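Local coordinates for protein subclass B1 metallo-beta-lactamase (Myroides odoratimimus, PDB 6T5L) that probably hydrolyses carbapenems and other beta-lactam antibiotics as a zinc-dependent class B1 metallo-beta-lactamase, at residues K29-H37 / I216-W224; S87-T95 / F108-V117. One frame throughout, in Å; residues are numbered along the deposited sequence.

Interaction 1 (K29-H37 / I216-W224); sequences KLSNHIYEH and IVIPGHGKW. With ZN (zinc ion), chain D.
Leu-30 CD1 sits over one face of the Trp-224 indole as the two side chains slide past each other in opposite directions; it lies 3.9 Å from the centroid of the five-membered ring and only 10° off its normal, a CH-pi contact. The other methyl, CD2, reaches NE1 and CE2 of the same indole, and a water sits at the ring's edge in its plane. This packing joins the two beta-sheets of the alpha-beta/beta-alpha sandwich of metallo-beta-lactamases: strand 34-37 and strand 216-219 belong to different sheets, run at 16° to each other with axes 9.6 Å apart, and share no direct hydrogen bond.

One part of the interface is aliphatic. Leu-30 and Ile-218 meet tip to tip, CD1 to CD1 at 3.9 Å, while Ile-216 brings CG2 to the same Leu-30 methyl; Ile-34 packs more loosely through CG2 against both isoleucines. With its CG placed between the backbone N and carbonyl carbon, Trp-224 lays a face of its indole under Leu-30 CD1.

Glu-36 extends from the strand with CG anti to the backbone N (chi1 177°), which carries OE1 to Ile-218 CG2 and OE2 to Trp-224 CD1, the carboxylate plane nearly perpendicular to the indole. OE2 accepts a hydrogen bond from Asn-28 ND2. Farther along the segment, His-221 NE2 binds zinc at 2.1 Å in the site completed by Asp-100, Cys-180 and a water. The water at the indole edge also links the segments: it donates to Glu-36 OE1 at 2.7 Å and to Gly-222 O at 2.6 Å, and accepts from Trp-224 N at 3.0 Å.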
loop_
_atom_site.group_PDB
_atom_site.type_symbol
_atom_site.label_atom_id
_atom_site.label_comp_id
_atom_site.label_asym_id
_atom_site.label_seq_id
_atom_site.Cartn_x
_atom_site.Cartn_y
_atom_site.Cartn_z
ATOM N N LYS A 29 1.543 15.008 1.543
ATOM C CA LYS A 29 2.370 14.904 2.726
ATOM C C LYS A 29 1.472 14.916 3.961
ATOM O O LYS A 29 0.781 15.902 4.212
ATOM C CB LYS A 29 3.375 16.060 2.768
ATOM C CG LYS A 29 4.298 15.955 4.023
ATOM C CD LYS A 29 5.490 16.916 3.996
ATOM C CE LYS A 29 6.311 16.648 5.223
ATOM N NZ LYS A 29 7.562 17.443 5.233
ATOM N N LEU A 30 1.466 13.828 4.726
ATOM C CA LEU A 30 0.624 13.734 5.929
ATOM C C LEU A 30 1.377 13.982 7.233
ATOM O O LEU A 30 0.763 14.396 8.214
ATOM C CB LEU A 30 -0.023 12.323 6.008
ATOM C CG LEU A 30 -0.738 11.814 4.757
ATOM C CD1 LEU A 30 -1.515 10.532 5.068
ATOM C CD2 LEU A 30 -1.647 12.951 4.256
ATOM N N SER A 31 2.667 13.693 7.283
ATOM C CA SER A 31 3.522 13.968 8.449
ATOM C C SER A 31 4.936 14.221 7.911
ATOM O O SER A 31 5.157 14.230 6.690
ATOM C CB SER A 31 3.554 12.779 9.422
ATOM O OG SER A 31 4.325 11.669 8.805
ATOM N N ASN A 32 5.911 14.260 8.821
ATOM C CA ASN A 32 7.298 14.407 8.410
ATOM C C ASN A 32 7.813 13.139 7.714
ATOM O O ASN A 32 8.687 13.234 6.856
ATOM C CB ASN A 32 8.161 14.796 9.625
ATOM C CG ASN A 32 7.767 16.185 10.204
ATOM O OD1 ASN A 32 7.403 17.102 9.452
ATOM N ND2 ASN A 32 7.851 16.336 11.518
ATOM N N HIS A 33 7.266 11.965 8.008
ATOM C CA HIS A 33 7.754 10.750 7.382
ATOM C C HIS A 33 6.768 10.086 6.439
ATOM O O HIS A 33 7.116 9.071 5.822
ATOM C CB HIS A 33 8.140 9.721 8.448
ATOM C CG HIS A 33 9.093 10.248 9.460
ATOM N ND1 HIS A 33 10.411 10.524 9.174
ATOM C CD2 HIS A 33 8.911 10.585 10.759
ATOM C CE1 HIS A 33 11.002 11.008 10.254
ATOM N NE2 HIS A 33 10.117 11.043 11.230
ATOM N N ILE A 34 5.540 10.572 6.349
ATOM C CA ILE A 34 4.492 9.776 5.745
ATOM C C ILE A 34 3.814 10.584 4.659
ATOM O O ILE A 34 3.146 11.569 4.946
ATOM C CB ILE A 34 3.445 9.300 6.773
ATOM C CG1 ILE A 34 4.028 8.294 7.731
ATOM C CG2 ILE A 34 2.195 8.767 6.031
ATOM C CD1 ILE A 34 4.395 6.998 7.149
ATOM N N TYR A 35 3.870 10.073 3.460
ATOM C CA TYR A 35 3.289 10.643 2.267
ATOM C C TYR A 35 2.348 9.581 1.701
ATOM O O TYR A 35 2.603 8.385 1.854
ATOM C CB TYR A 35 4.399 10.981 1.235
ATOM C CG TYR A 35 5.411 12.067 1.647
ATOM C CD1 TYR A 35 6.385 11.808 2.564
ATOM C CD2 TYR A 35 5.420 13.302 1.029
ATOM C CE1 TYR A 35 7.288 12.750 2.935
ATOM C CE2 TYR A 35 6.347 14.298 1.396
ATOM C CZ TYR A 35 7.280 14.006 2.348
ATOM O OH TYR A 35 8.228 14.933 2.735
ATOM N N GLU A 36 1.245 10.024 1.117
ATOM C CA GLU A 36 0.261 9.204 0.432
ATOM C C GLU A 36 0.380 9.489 -1.073
ATOM O O GLU A 36 0.463 10.666 -1.495
ATOM C CB GLU A 36 -1.142 9.552 0.941
ATOM C CG GLU A 36 -2.279 8.813 0.245
ATOM C CD GLU A 36 -3.675 9.358 0.466
ATOM O OE1 GLU A 36 -4.548 8.478 0.600
ATOM O OE2 GLU A 36 -3.952 10.602 0.456
ATOM N N HIS A 37 0.507 8.425 -1.866
ATOM C CA HIS A 37 0.506 8.560 -3.319
ATOM C C HIS A 37 -0.837 8.078 -3.851
ATOM O O HIS A 37 -1.405 7.089 -3.352
ATOM C CB HIS A 37 1.712 7.845 -3.974
ATOM C CG HIS A 37 1.748 6.346 -3.916
ATOM N ND1 HIS A 37 0.995 5.553 -4.760
ATOM C CD2 HIS A 37 2.584 5.490 -3.251
ATOM C CE1 HIS A 37 1.319 4.279 -4.586
ATOM N NE2 HIS A 37 2.282 4.213 -3.674
ATOM N N ILE A 216 -2.832 7.589 11.791
ATOM C CA ILE A 216 -2.902 7.752 10.348
ATOM C C ILE A 216 -3.208 6.374 9.800
ATOM O O ILE A 216 -2.449 5.433 10.044
ATOM C CB ILE A 216 -1.597 8.300 9.745
ATOM C CG1 ILE A 216 -1.386 9.778 10.133
ATOM C CG2 ILE A 216 -1.627 8.190 8.227
ATOM C CD1 ILE A 216 -0.048 10.282 9.780
ATOM N N VAL A 217 -4.327 6.247 9.101
ATOM C CA VAL A 217 -4.731 4.983 8.514
ATOM C C VAL A 217 -5.100 5.261 7.066
ATOM O O VAL A 217 -6.020 6.045 6.803
ATOM C CB VAL A 217 -5.915 4.362 9.279
ATOM C CG1 VAL A 217 -6.398 3.091 8.564
ATOM C CG2 VAL A 217 -5.532 4.084 10.755
ATOM N N ILE A 218 -4.386 4.645 6.136
ATOM C CA ILE A 218 -4.599 4.944 4.719
ATOM C C ILE A 218 -5.289 3.737 4.090
ATOM O O ILE A 218 -4.708 2.648 4.063
ATOM C CB ILE A 218 -3.292 5.280 3.991
ATOM C CG1 ILE A 218 -2.697 6.562 4.576
ATOM C CG2 ILE A 218 -3.573 5.390 2.497
ATOM C CD1 ILE A 218 -1.194 6.710 4.209
ATOM N N PRO A 219 -6.519 3.872 3.638
ATOM C CA PRO A 219 -7.189 2.771 2.956
ATOM C C PRO A 219 -6.700 2.668 1.513
ATOM O O PRO A 219 -6.086 3.594 0.978
ATOM C CB PRO A 219 -8.652 3.203 2.970
ATOM C CG PRO A 219 -8.552 4.762 2.809
ATOM C CD PRO A 219 -7.253 5.155 3.476
ATOM N N GLY A 220 -7.067 1.557 0.857
ATOM C CA GLY A 220 -6.612 1.319 -0.519
ATOM C C GLY A 220 -7.288 2.254 -1.488
ATOM O O GLY A 220 -6.724 2.601 -2.531
ATOM N N HIS A 221 -8.493 2.713 -1.149
ATOM C CA HIS A 221 -9.167 3.692 -1.988
ATOM C C HIS A 221 -9.857 4.719 -1.099
ATOM O O HIS A 221 -10.472 4.338 -0.104
ATOM C CB HIS A 221 -10.180 2.975 -2.896
ATOM C CG HIS A 221 -9.606 1.780 -3.592
ATOM N ND1 HIS A 221 -9.111 1.834 -4.877
ATOM C CD2 HIS A 221 -9.426 0.507 -3.175
ATOM C CE1 HIS A 221 -8.664 0.643 -5.225
ATOM N NE2 HIS A 221 -8.847 -0.181 -4.212
ATOM N N GLY A 222 -9.835 5.986 -1.500
ATOM C CA GLY A 222 -10.635 7.007 -0.814
ATOM C C GLY A 222 -9.863 7.710 0.295
ATOM O O GLY A 222 -8.611 7.700 0.359
ATOM N N LYS A 223 -10.630 8.351 1.178
ATOM C CA LYS A 223 -10.084 9.312 2.131
ATOM C C LYS A 223 -9.433 8.583 3.303
ATOM O O LYS A 223 -10.015 7.659 3.875
ATOM C CB LYS A 223 -11.178 10.257 2.644
ATOM C CG LYS A 223 -11.532 11.335 1.665
ATOM C CD LYS A 223 -10.774 12.670 1.939
ATOM C CE LYS A 223 -9.238 12.617 1.631
ATOM N NZ LYS A 223 -8.485 13.808 2.181
ATOM N N TRP A 224 -8.217 8.962 3.636
ATOM C CA TRP A 224 -7.609 8.441 4.862
ATOM C C TRP A 224 -8.217 9.124 6.103
ATOM O O TRP A 224 -8.869 10.159 6.013
ATOM C CB TRP A 224 -6.088 8.672 4.873
ATOM C CG TRP A 224 -5.670 10.082 4.901
ATOM C CD1 TRP A 224 -5.540 10.929 3.826
ATOM C CD2 TRP A 224 -5.323 10.863 6.058
ATOM N NE1 TRP A 224 -5.140 12.182 4.245
ATOM C CE2 TRP A 224 -4.989 12.165 5.605
ATOM C CE3 TRP A 224 -5.242 10.586 7.421
ATOM C CZ2 TRP A 224 -4.591 13.197 6.483
ATOM C CZ3 TRP A 224 -4.836 11.608 8.297
ATOM C CH2 TRP A 224 -4.520 12.898 7.822
HETATM ZN ZN ZN D . -7.922 -2.067 -4.180
HETATM O O HOH W 1 -6.953 9.578 1.037
HETATM O O HOH W 2 -10.067 -2.507 -3.440
#

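Interaction 2 (S87-T95 / F108-V117); sequences SEIIGLIPT and FENHNIQTYV
Ile-113 and Ile-89 interlock obliquely: CG2 of Ile-113 presses on CG2 of Ile-89 at 3.6 Å and also abuts the backbone of Gly-91, while its CD1 lies beside Ile-89 CD1. Beside this pair, Leu-92 crosses Phe-108 at about a right angle. A chi1 of 168° turns the Leu-92 branch away from its own backbone N and brings both methyls to the ring: CD1 lies over one face, toward the rim, and CD2 is 3.9 Å from Phe-108 CG. Gly-91 makes room for Tyr-116, whose ring edge comes up to the glycine CA, with CE1 at 3.9 Å; Tyr-116 OH and Ile-90 O share a water. Farther on, Pro-94 CD nestles among Thr-115 CG2, Val-117 CB and Tyr-116 O.

A single parallel bridge pairs the backbones: Leu-92 N donates to Gln-114 O at 2.8 Å, and Tyr-116 N to Leu-92 O at 2.7 Å, the latter almost straight at 176°. A Schellman motif at Asn-112 ends helix 105-110 and turns the chain into this pairing. Helix 71-83 packs against Ile-89 and Phe-108, strand 61-65 lies beside strand 88-93, and strand 142-147 meets Ile-93 and Tyr-116.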
loop_
_atom_site.group_PDB
_atom_site.type_symbol
_atom_site.label_atom_id
_atom_site.label_comp_id
_atom_site.label_asym_id
_atom_site.label_seq_id
_atom_site.Cartn_x
_atom_site.Cartn_y
_atom_site.Cartn_z
ATOM N N SER A 87 15.950 11.620 -2.426
ATOM C CA SER A 87 16.058 10.376 -1.702
ATOM C C SER A 87 16.178 9.165 -2.635
ATOM O O SER A 87 15.937 9.194 -3.853
ATOM C CB SER A 87 14.855 10.214 -0.734
ATOM O OG SER A 87 14.865 11.204 0.301
ATOM N N GLU A 88 16.573 8.077 -2.033
ATOM C CA GLU A 88 16.657 6.797 -2.696
ATOM C C GLU A 88 15.484 5.949 -2.205
ATOM O O GLU A 88 15.169 5.930 -0.997
ATOM C CB GLU A 88 17.995 6.143 -2.374
ATOM C CG GLU A 88 18.105 4.687 -2.813
ATOM C CD GLU A 88 19.376 3.978 -2.313
ATOM O OE1 GLU A 88 19.467 2.738 -2.524
ATOM O OE2 GLU A 88 20.259 4.622 -1.709
ATOM N N ILE A 89 14.836 5.251 -3.117
ATOM C CA ILE A 89 13.825 4.279 -2.719
ATOM C C ILE A 89 14.547 2.975 -2.446
ATOM O O ILE A 89 15.133 2.405 -3.367
ATOM C CB ILE A 89 12.750 4.078 -3.802
ATOM C CG1 ILE A 89 12.018 5.382 -4.068
ATOM C CG2 ILE A 89 11.809 2.948 -3.312
ATOM C CD1 ILE A 89 11.236 5.372 -5.401
ATOM N N ILE A 90 14.462 2.465 -1.218
ATOM C CA ILE A 90 15.221 1.272 -0.869
ATOM C C ILE A 90 14.403 0.008 -0.932
ATOM O O ILE A 90 14.967 -1.086 -0.769
ATOM C CB ILE A 90 15.880 1.351 0.531
ATOM C CG1 ILE A 90 14.870 1.603 1.669
ATOM C CG2 ILE A 90 16.866 2.507 0.543
ATOM C CD1 ILE A 90 15.536 1.490 3.086
ATOM N N GLY A 91 13.116 0.095 -1.206
ATOM C CA GLY A 91 12.317 -1.118 -1.214
ATOM C C GLY A 91 10.893 -0.824 -1.626
ATOM O O GLY A 91 10.360 0.219 -1.282
ATOM N N LEU A 92 10.276 -1.769 -2.305
ATOM C CA LEU A 92 8.876 -1.725 -2.682
ATOM C C LEU A 92 8.155 -2.912 -2.044
ATOM O O LEU A 92 8.619 -4.062 -2.127
ATOM C CB LEU A 92 8.740 -1.777 -4.194
ATOM C CG LEU A 92 7.337 -2.022 -4.694
ATOM C CD1 LEU A 92 6.445 -0.853 -4.552
ATOM C CD2 LEU A 92 7.543 -2.403 -6.175
ATOM N N ILE A 93 7.012 -2.642 -1.391
ATOM C CA ILE A 93 6.207 -3.673 -0.793
ATOM C C ILE A 93 4.831 -3.620 -1.410
ATOM O O ILE A 93 3.973 -2.841 -1.007
ATOM C CB ILE A 93 6.105 -3.530 0.751
ATOM C CG1 ILE A 93 7.504 -3.492 1.367
ATOM C CG2 ILE A 93 5.229 -4.638 1.295
ATOM C CD1 ILE A 93 7.573 -2.863 2.691
ATOM N N PRO A 94 4.542 -4.502 -2.369
ATOM C CA PRO A 94 3.159 -4.624 -2.840
ATOM C C PRO A 94 2.312 -5.355 -1.804
ATOM O O PRO A 94 2.695 -6.427 -1.350
ATOM C CB PRO A 94 3.283 -5.433 -4.134
ATOM C CG PRO A 94 4.713 -5.890 -4.240
ATOM C CD PRO A 94 5.440 -5.496 -2.958
ATOM N N THR A 95 1.151 -4.796 -1.451
ATOM C CA THR A 95 0.405 -5.291 -0.289
ATOM C C THR A 95 -0.537 -6.434 -0.657
ATOM O O THR A 95 -1.023 -7.108 0.261
ATOM C CB THR A 95 -0.391 -4.160 0.423
ATOM O OG1 THR A 95 -1.357 -3.590 -0.472
ATOM C CG2 THR A 95 0.569 -3.121 0.957
ATOM N N PHE A 108 9.753 0.112 -11.404
ATOM C CA PHE A 108 10.540 -0.021 -10.176
ATOM C C PHE A 108 11.696 -0.981 -10.391
ATOM O O PHE A 108 12.851 -0.711 -9.982
ATOM C CB PHE A 108 9.672 -0.523 -9.006
ATOM C CG PHE A 108 8.856 0.557 -8.353
ATOM C CD1 PHE A 108 7.718 1.025 -8.973
ATOM C CD2 PHE A 108 9.209 1.103 -7.085
ATOM C CE1 PHE A 108 6.959 2.046 -8.397
ATOM C CE2 PHE A 108 8.423 2.157 -6.520
ATOM C CZ PHE A 108 7.337 2.605 -7.150
ATOM N N GLU A 109 11.423 -2.105 -11.036
ATOM C CA GLU A 109 12.502 -3.076 -11.269
ATOM C C GLU A 109 13.614 -2.472 -12.152
ATOM O O GLU A 109 14.810 -2.748 -11.942
ATOM C CB GLU A 109 11.929 -4.353 -11.884
ATOM C CG GLU A 109 10.986 -5.105 -10.964
ATOM C CD GLU A 109 10.562 -6.458 -11.535
ATOM O OE1 GLU A 109 10.096 -6.474 -12.680
ATOM O OE2 GLU A 109 10.681 -7.499 -10.845
ATOM N N ASN A 110 13.244 -1.588 -13.080
ATOM C CA ASN A 110 14.213 -0.965 -13.964
ATOM C C ASN A 110 15.050 0.080 -13.269
ATOM O O ASN A 110 16.120 0.429 -13.782
ATOM C CB ASN A 110 13.530 -0.328 -15.148
ATOM C CG ASN A 110 13.102 -1.365 -16.190
ATOM O OD1 ASN A 110 13.375 -2.559 -16.035
ATOM N ND2 ASN A 110 12.369 -0.930 -17.196
ATOM N N HIS A 111 14.610 0.570 -12.120
ATOM C CA HIS A 111 15.476 1.379 -11.288
ATOM C C HIS A 111 16.170 0.537 -10.217
ATOM O O HIS A 111 16.702 1.099 -9.265
ATOM C CB HIS A 111 14.686 2.528 -10.651
ATOM C CG HIS A 111 14.231 3.560 -11.642
ATOM N ND1 HIS A 111 13.227 3.324 -12.552
ATOM C CD2 HIS A 111 14.657 4.829 -11.877
ATOM C CE1 HIS A 111 13.073 4.383 -13.330
ATOM N NE2 HIS A 111 13.919 5.318 -12.929
ATOM N N ASN A 112 16.163 -0.789 -10.345
ATOM C CA ASN A 112 16.733 -1.683 -9.344
ATOM C C ASN A 112 16.309 -1.348 -7.909
ATOM O O ASN A 112 17.121 -1.347 -6.988
ATOM C CB ASN A 112 18.230 -1.684 -9.487
ATOM C CG ASN A 112 18.649 -1.975 -10.922
ATOM O OD1 ASN A 112 18.404 -3.059 -11.383
ATOM N ND2 ASN A 112 19.253 -1.007 -11.622
ATOM N N ILE A 113 15.005 -1.129 -7.715
ATOM C CA ILE A 113 14.408 -1.037 -6.381
ATOM C C ILE A 113 14.040 -2.433 -5.916
ATOM O O ILE A 113 13.225 -3.113 -6.546
ATOM C CB ILE A 113 13.177 -0.130 -6.384
ATOM C CG1 ILE A 113 13.602 1.317 -6.759
ATOM C CG2 ILE A 113 12.505 -0.117 -5.019
ATOM C CD1 ILE A 113 12.444 2.165 -7.279
ATOM N N GLN A 114 14.658 -2.882 -4.836
ATOM C CA GLN A 114 14.344 -4.199 -4.293
ATOM C C GLN A 114 12.854 -4.323 -3.953
ATOM O O GLN A 114 12.274 -3.470 -3.279
ATOM C CB GLN A 114 15.166 -4.471 -3.044
ATOM C CG GLN A 114 14.992 -5.868 -2.502
ATOM C CD GLN A 114 15.384 -6.927 -3.537
ATOM O OE1 GLN A 114 16.507 -6.935 -4.025
ATOM N NE2 GLN A 114 14.463 -7.839 -3.841
ATOM N N THR A 115 12.245 -5.397 -4.443
ATOM C CA THR A 115 10.890 -5.783 -4.092
ATOM C C THR A 115 10.892 -6.707 -2.879
ATOM O O THR A 115 11.668 -7.666 -2.825
ATOM C CB THR A 115 10.237 -6.504 -5.276
ATOM O OG1 THR A 115 10.230 -5.593 -6.364
ATOM C CG2 THR A 115 8.820 -6.905 -4.975
ATOM N N TYR A 116 10.011 -6.424 -1.936
ATOM C CA TYR A 116 9.788 -7.274 -0.766
ATOM C C TYR A 116 8.340 -7.717 -0.762
ATOM O O TYR A 116 7.446 -6.868 -0.740
ATOM C CB TYR A 116 10.065 -6.515 0.526
ATOM C CG TYR A 116 11.502 -6.120 0.747
ATOM C CD1 TYR A 116 11.988 -4.974 0.182
ATOM C CD2 TYR A 116 12.375 -6.909 1.491
ATOM C CE1 TYR A 116 13.279 -4.569 0.360
ATOM C CE2 TYR A 116 13.684 -6.519 1.675
ATOM C CZ TYR A 116 14.119 -5.329 1.088
ATOM O OH TYR A 116 15.388 -4.833 1.229
ATOM N N VAL A 117 8.082 -9.020 -0.798
ATOM C CA VAL A 117 6.708 -9.468 -0.979
ATOM C C VAL A 117 6.492 -10.783 -0.260
ATOM O O VAL A 117 7.430 -11.576 -0.019
ATOM C CB VAL A 117 6.385 -9.559 -2.498
ATOM C CG1 VAL A 117 7.422 -10.432 -3.194
ATOM C CG2 VAL A 117 4.946 -10.067 -2.771
HETATM O O HOH W 3 16.381 -1.224 -3.571
HETATM O O HOH W 4 16.239 -2.303 1.091
#

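Overall arrangement
From the N terminus, the chain passes through strand 25-29 and the turn into strand 34-41, the part of the six-stranded sheet used by interaction 1. It then runs through strands 49-58 and 61-65 and helix 71-83 to strand 88-93, at the far edge of that sheet. Interaction 2 closes a short loop there, spanning 12 residues with helix 99-102 and the start of helix 105-110. Only after the other four strands of the second sheet and helix 200-210 does strand 216-219 complete that sheet's edge and close interaction 1, over 178 residues. Interaction 2 is thus nested within interaction 1. Their centres are 19 Å apart: one joins the two sheets, the other ties the edge strand to the end of helix 105-110 and the chain leading into strand 116-118.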